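Local coordinates for cupin 2, conserved barrel domain protein (Novosphingobium aromaticivorans DSM 12444, PDB 3ES1), which is of unknown function but adopts a cupin-like beta-barrel fold and assembles as a pair of subunits, at residues E113-A118 with G132-W137; G108-E113 with R120-G125. All blocks are in the same frame, centred on the assembly; numbering follows the deposited sequence.

Contact 1: E113-A118 with G132-W137; sequences ELDDGA and GTNHLW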
loop_
_atom_site.group_PDB
_atom_site.type_symbol
_atom_site.label_atom_id
_atom_site.label_comp_id
_atom_site.label_asym_id
_atom_site.label_seq_id
_atom_site.Cartn_x
_atom_site.Cartn_y
_atom_site.Cartn_z
ATOM N N GLU A 113 13.219 13.853 2.274
ATOM C CA GLU A 113 14.014 14.870 1.572
ATOM C C GLU A 113 14.023 14.609 0.071
ATOM O O GLU A 113 14.308 13.484 -0.382
ATOM C CB GLU A 113 15.447 14.914 2.100
ATOM C CG GLU A 113 16.279 16.005 1.445
ATOM C CD GLU A 113 17.673 16.170 2.029
ATOM O OE1 GLU A 113 17.871 15.873 3.242
ATOM O OE2 GLU A 113 18.563 16.653 1.262
ATOM N N LEU A 114 13.737 15.678 -0.673
ATOM C CA LEU A 114 13.702 15.652 -2.136
ATOM C C LEU A 114 14.903 16.405 -2.686
ATOM O O LEU A 114 15.970 16.323 -2.115
ATOM C CB LEU A 114 12.400 16.225 -2.657
ATOM C CG LEU A 114 11.122 15.570 -2.092
ATOM C CD1 LEU A 114 9.903 16.179 -2.722
ATOM C CD2 LEU A 114 11.062 14.093 -2.327
ATOM N N ASP A 115 14.728 17.152 -3.777
ATOM C CA ASP A 115 15.879 17.835 -4.413
ATOM C C ASP A 115 16.220 19.105 -3.639
ATOM O O ASP A 115 15.380 19.765 -3.024
ATOM C CB ASP A 115 15.662 18.156 -5.938
ATOM C CG ASP A 115 15.979 16.968 -6.876
ATOM O OD1 ASP A 115 16.889 16.164 -6.575
ATOM O OD2 ASP A 115 15.356 16.828 -7.979
ATOM N N ASP A 116 17.493 19.470 -3.731
ATOM C CA ASP A 116 17.945 20.794 -3.315
ATOM C C ASP A 116 17.604 21.145 -1.879
ATOM O O ASP A 116 17.318 22.296 -1.574
ATOM C CB ASP A 116 17.395 21.867 -4.280
ATOM C CG ASP A 116 17.761 21.557 -5.722
ATOM O OD1 ASP A 116 18.906 21.114 -5.909
ATOM O OD2 ASP A 116 16.908 21.630 -6.625
ATOM N N GLY A 117 17.630 20.126 -1.022
ATOM C CA GLY A 117 17.470 20.289 0.414
ATOM C C GLY A 117 16.012 20.372 0.869
ATOM O O GLY A 117 15.743 20.522 2.049
ATOM N N ALA A 118 15.066 20.295 -0.067
ATOM C CA ALA A 118 13.642 20.351 0.309
ATOM C C ALA A 118 13.292 19.138 1.176
ATOM O O ALA A 118 13.609 18.006 0.843
ATOM C CB ALA A 118 12.731 20.416 -0.922
ATOM N N GLY A 132 7.731 9.418 -8.732
ATOM C CA GLY A 132 8.963 9.113 -9.526
ATOM C C GLY A 132 10.064 10.120 -9.270
ATOM O O GLY A 132 10.943 10.391 -10.084
ATOM N N THR A 133 9.996 10.663 -8.078
ATOM C CA THR A 133 10.939 11.690 -7.615
ATOM C C THR A 133 12.189 11.202 -6.901
ATOM O O THR A 133 12.161 10.291 -6.046
ATOM C CB THR A 133 10.189 12.668 -6.708
ATOM O OG1 THR A 133 9.302 11.945 -5.863
ATOM C CG2 THR A 133 9.328 13.670 -7.561
ATOM N N ASN A 134 13.285 11.869 -7.231
ATOM C CA ASN A 134 14.515 11.781 -6.430
ATOM C C ASN A 134 14.232 12.109 -4.958
ATOM O O ASN A 134 13.589 13.121 -4.638
ATOM C CB ASN A 134 15.597 12.713 -6.999
ATOM C CG ASN A 134 16.964 12.324 -6.560
ATOM O OD1 ASN A 134 17.279 11.119 -6.400
ATOM N ND2 ASN A 134 17.821 13.337 -6.357
ATOM N N HIS A 135 14.630 11.204 -4.083
ATOM C CA HIS A 135 14.392 11.350 -2.616
ATOM C C HIS A 135 15.298 10.496 -1.736
ATOM O O HIS A 135 15.883 9.489 -2.165
ATOM C CB HIS A 135 12.943 10.941 -2.276
ATOM C CG HIS A 135 12.707 9.478 -2.481
ATOM N ND1 HIS A 135 12.547 8.937 -3.741
ATOM C CD2 HIS A 135 12.795 8.428 -1.625
ATOM C CE1 HIS A 135 12.423 7.623 -3.634
ATOM N NE2 HIS A 135 12.602 7.287 -2.368
ATOM N N LEU A 136 15.332 10.860 -0.457
ATOM C CA LEU A 136 15.848 9.973 0.605
ATOM C C LEU A 136 14.915 10.043 1.816
ATOM O O LEU A 136 14.132 10.993 1.983
ATOM C CB LEU A 136 17.312 10.358 1.000
ATOM C CG LEU A 136 17.639 11.699 1.684
ATOM C CD1 LEU A 136 17.245 11.703 3.199
ATOM C CD2 LEU A 136 19.100 12.025 1.538
ATOM N N TRP A 137 15.003 9.025 2.644
ATOM C CA TRP A 137 14.297 8.968 3.931
ATOM C C TRP A 137 15.306 9.083 5.086
ATOM O O TRP A 137 16.315 8.394 5.094
ATOM C CB TRP A 137 13.524 7.654 4.084
ATOM C CG TRP A 137 12.571 7.367 2.977
ATOM C CD1 TRP A 137 12.812 6.595 1.891
ATOM C CD2 TRP A 137 11.260 7.921 2.791
ATOM N NE1 TRP A 137 11.733 6.585 1.039
ATOM C CE2 TRP A 137 10.765 7.401 1.553
ATOM C CE3 TRP A 137 10.461 8.804 3.523
ATOM C CZ2 TRP A 137 9.511 7.703 1.070
ATOM C CZ3 TRP A 137 9.211 9.095 3.039
ATOM C CH2 TRP A 137 8.745 8.548 1.820
#

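Contact 2: G108-E113 with R120-G125; sequences GEIELE and RTVRQG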
loop_
_atom_site.group_PDB
_atom_site.type_symbol
_atom_site.label_atom_id
_atom_site.label_comp_id
_atom_site.label_asym_id
_atom_site.label_seq_id
_atom_site.Cartn_x
_atom_site.Cartn_y
_atom_site.Cartn_z
ATOM N N GLY A 108 6.209 5.594 14.318
ATOM C CA GLY A 108 7.200 6.639 14.335
ATOM C C GLY A 108 6.918 7.711 13.299
ATOM O O GLY A 108 5.824 7.830 12.785
ATOM N N GLU A 109 7.939 8.512 13.052
ATOM C CA GLU A 109 7.906 9.500 12.002
ATOM C C GLU A 109 9.217 9.603 11.279
ATOM O O GLU A 109 10.282 9.202 11.763
ATOM C CB GLU A 109 7.454 10.856 12.499
ATOM C CG GLU A 109 8.286 11.484 13.570
ATOM C CD GLU A 109 7.600 12.728 14.127
ATOM O OE1 GLU A 109 6.393 12.676 14.445
ATOM O OE2 GLU A 109 8.248 13.763 14.211
ATOM N N ILE A 110 9.080 10.164 10.097
ATOM C CA ILE A 110 10.129 10.180 9.071
ATOM C C ILE A 110 10.256 11.536 8.350
ATOM O O ILE A 110 9.277 12.243 8.107
ATOM C CB ILE A 110 9.894 9.069 8.005
ATOM C CG1 ILE A 110 11.225 8.685 7.351
ATOM C CG2 ILE A 110 8.914 9.540 6.928
ATOM C CD1 ILE A 110 12.220 7.913 8.301
ATOM N N GLU A 111 11.502 11.875 8.038
ATOM C CA GLU A 111 11.835 13.049 7.225
ATOM C C GLU A 111 12.035 12.623 5.776
ATOM O O GLU A 111 12.912 11.827 5.453
ATOM C CB GLU A 111 13.130 13.680 7.729
ATOM C CG GLU A 111 13.545 14.943 6.947
ATOM C CD GLU A 111 14.467 15.785 7.749
ATOM O OE1 GLU A 111 15.691 15.513 7.705
ATOM O OE2 GLU A 111 13.952 16.682 8.449
ATOM N N LEU A 112 11.207 13.168 4.912
ATOM C CA LEU A 112 11.363 12.962 3.476
ATOM C C LEU A 112 12.083 14.145 2.892
ATOM O O LEU A 112 11.587 15.273 2.938
ATOM C CB LEU A 112 10.010 12.798 2.812
ATOM C CG LEU A 112 9.885 12.770 1.292
ATOM C CD1 LEU A 112 10.750 11.642 0.682
ATOM C CD2 LEU A 112 8.476 12.591 0.893
ATOM N N GLU A 113 13.219 13.853 2.274
ATOM C CA GLU A 113 14.014 14.870 1.572
ATOM C C GLU A 113 14.023 14.609 0.071
ATOM O O GLU A 113 14.308 13.484 -0.382
ATOM C CB GLU A 113 15.447 14.914 2.100
ATOM C CG GLU A 113 16.279 16.005 1.445
ATOM C CD GLU A 113 17.673 16.170 2.029
ATOM O OE1 GLU A 113 17.871 15.873 3.242
ATOM O OE2 GLU A 113 18.563 16.653 1.262
ATOM N N ARG A 120 10.424 17.579 4.488
ATOM C CA ARG A 120 9.299 17.642 5.461
ATOM C C ARG A 120 9.123 16.335 6.172
ATOM O O ARG A 120 9.574 15.302 5.711
ATOM C CB ARG A 120 7.933 17.846 4.798
ATOM C CG ARG A 120 7.757 19.148 4.330
ATOM C CD ARG A 120 6.457 19.290 3.645
ATOM N NE ARG A 120 6.623 20.434 2.785
ATOM C CZ ARG A 120 5.671 21.000 2.085
ATOM N NH1 ARG A 120 4.421 20.533 2.072
ATOM N NH2 ARG A 120 6.027 22.007 1.355
ATOM N N THR A 121 8.416 16.438 7.289
ATOM C CA THR A 121 8.159 15.307 8.148
ATOM C C THR A 121 6.804 14.690 7.840
ATOM O O THR A 121 5.804 15.387 7.669
ATOM C CB THR A 121 8.275 15.688 9.620
ATOM O OG1 THR A 121 9.671 15.905 9.947
ATOM C CG2 THR A 121 7.704 14.598 10.507
ATOM N N VAL A 122 6.798 13.364 7.725
ATOM C CA VAL A 122 5.564 12.605 7.610
ATOM C C VAL A 122 5.368 11.854 8.908
ATOM O O VAL A 122 6.167 11.015 9.311
ATOM C CB VAL A 122 5.541 11.613 6.451
ATOM C CG1 VAL A 122 4.136 11.029 6.290
ATOM C CG2 VAL A 122 5.984 12.298 5.151
ATOM N N ARG A 123 4.295 12.232 9.570
ATOM C CA ARG A 123 3.993 11.721 10.874
ATOM C C ARG A 123 3.343 10.341 10.798
ATOM O O ARG A 123 2.965 9.845 9.733
ATOM C CB ARG A 123 3.079 12.717 11.623
ATOM C CG ARG A 123 3.689 14.069 11.864
ATOM C CD ARG A 123 2.655 15.016 12.538
ATOM N NE ARG A 123 1.500 15.234 11.684
ATOM C CZ ARG A 123 1.448 16.172 10.736
ATOM N NH1 ARG A 123 2.481 16.970 10.520
ATOM N NH2 ARG A 123 0.389 16.284 9.962
ATOM N N GLN A 124 3.283 9.717 11.952
ATOM C CA GLN A 124 2.679 8.392 12.064
ATOM C C GLN A 124 1.264 8.427 11.511
ATOM O O GLN A 124 0.508 9.373 11.743
ATOM C CB GLN A 124 2.728 7.890 13.505
ATOM C CG GLN A 124 2.306 6.452 13.668
ATOM C CD GLN A 124 2.510 5.930 15.077
ATOM O OE1 GLN A 124 3.592 6.080 15.704
ATOM N NE2 GLN A 124 1.446 5.339 15.614
ATOM N N GLY A 125 0.924 7.420 10.708
ATOM C CA GLY A 125 -0.362 7.340 10.037
ATOM C C GLY A 125 -0.456 8.092 8.738
ATOM O O GLY A 125 -1.454 8.001 8.024
HETATM O O HOH W 1 4.290 10.794 14.469
HETATM O O HOH W 2 11.413 17.271 8.132
#

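Contact 1: E113-A118 with G132-W137
E113 and L136 form an antiparallel hydrogen-bonded pair, E113 N reaching L136 O at 3.0 Å and L136 N reaching E113 O at 2.8 Å. Beyond it, 113-118 leaves strand 110-113 and turns, and the side chains of L114 and D115 take over. In L114, CB lies 3.9 Å from N134 O; chi1 of -54° sets CG beside the backbone N, and CD2 reaches N134 O at 3.6 Å and H135 CB at 3.7 Å. N134 O is buried here without a hydrogen-bond partner. D115 and N134 meet at about a right angle: ND2 gives a nearly straight hydrogen bond (174°) to the syn side of D115 OD1, 3.0 Å away, somewhat out of the carboxylate plane, while the acceptor lies in the amide plane. D115 OD2 accepts from A27 N of the second subunit. An alanine in place of D115 would probably leave N134 ND2 and that A27 N without their acceptor. Within 132-137, a hydrogen bond from H135 ND1 to T133 O, in the ring plane, limits ring rotation. The contact joins the turn between strands 110-113 and 119-122 to strand 136-138, with strand 127-130 against L114 and H135 and V28 of the second subunit against L114.

Contact 2: G108-E113 with R120-G125
G108 and Q124 tie together the open end of an antiparallel beta hairpin, strands 110-113 and 119-122 of the cupin domain. The extended chain of Q124 lies beside G108, and its OE1 accepts from G108 N at 3.0 Å, the donor standing above the amide carbonyl plane; Q124 CB lies 3.2 Å from G108 O. E109 CB lies 3.4 Å from V122 O. Its chi1 of 60° puts CG between the backbone N and carbonyl carbon; the chain runs out extended, and OE2 lies 3.8 Å from T121 CG2, while a water donates to E109 OE1 and accepts from Q124 N. I110 pairs with V122 through two backbone bonds, the shorter from V122 N to I110 O at 2.7 Å, and the side chains meet obliquely, I110 CG2 to V122 CB. E111 faces T121 in a non-hydrogen-bonded pair; a second water donates to E111 OE2 at 2.6 Å and lies 2.9 Å from T121 OG1, while E111 OE1 forms a salt bridge with R138. L112 closes the pairing with R120 through two more backbone bonds; F29 of the second subunit packs on both side chains, and R120 NH1 forms a salt bridge with E32 OE1 of that subunit.

Overall arrangement
The two contacts have centres about 13 Å apart and share E113, where strand 110-113 passes from one to the other. That strand is the middle member of a three-stranded antiparallel sheet: contact 2 pairs it with strand 119-122, contact 1 with strand 136-138. Along the chain their segments alternate, 108-113, 113-118, 120-125 and 132-137, all within the cupin domain. The contacts also touch directly, L112 CD1 lying 3.7 Å from H135 CB and I110 CG2 3.8 Å from W137 CE3, so the apolar side chains of I110 and L112 continue into the packing around H135 and W137. Both contacts reach the second subunit, making this small sheet part of the dimer interface.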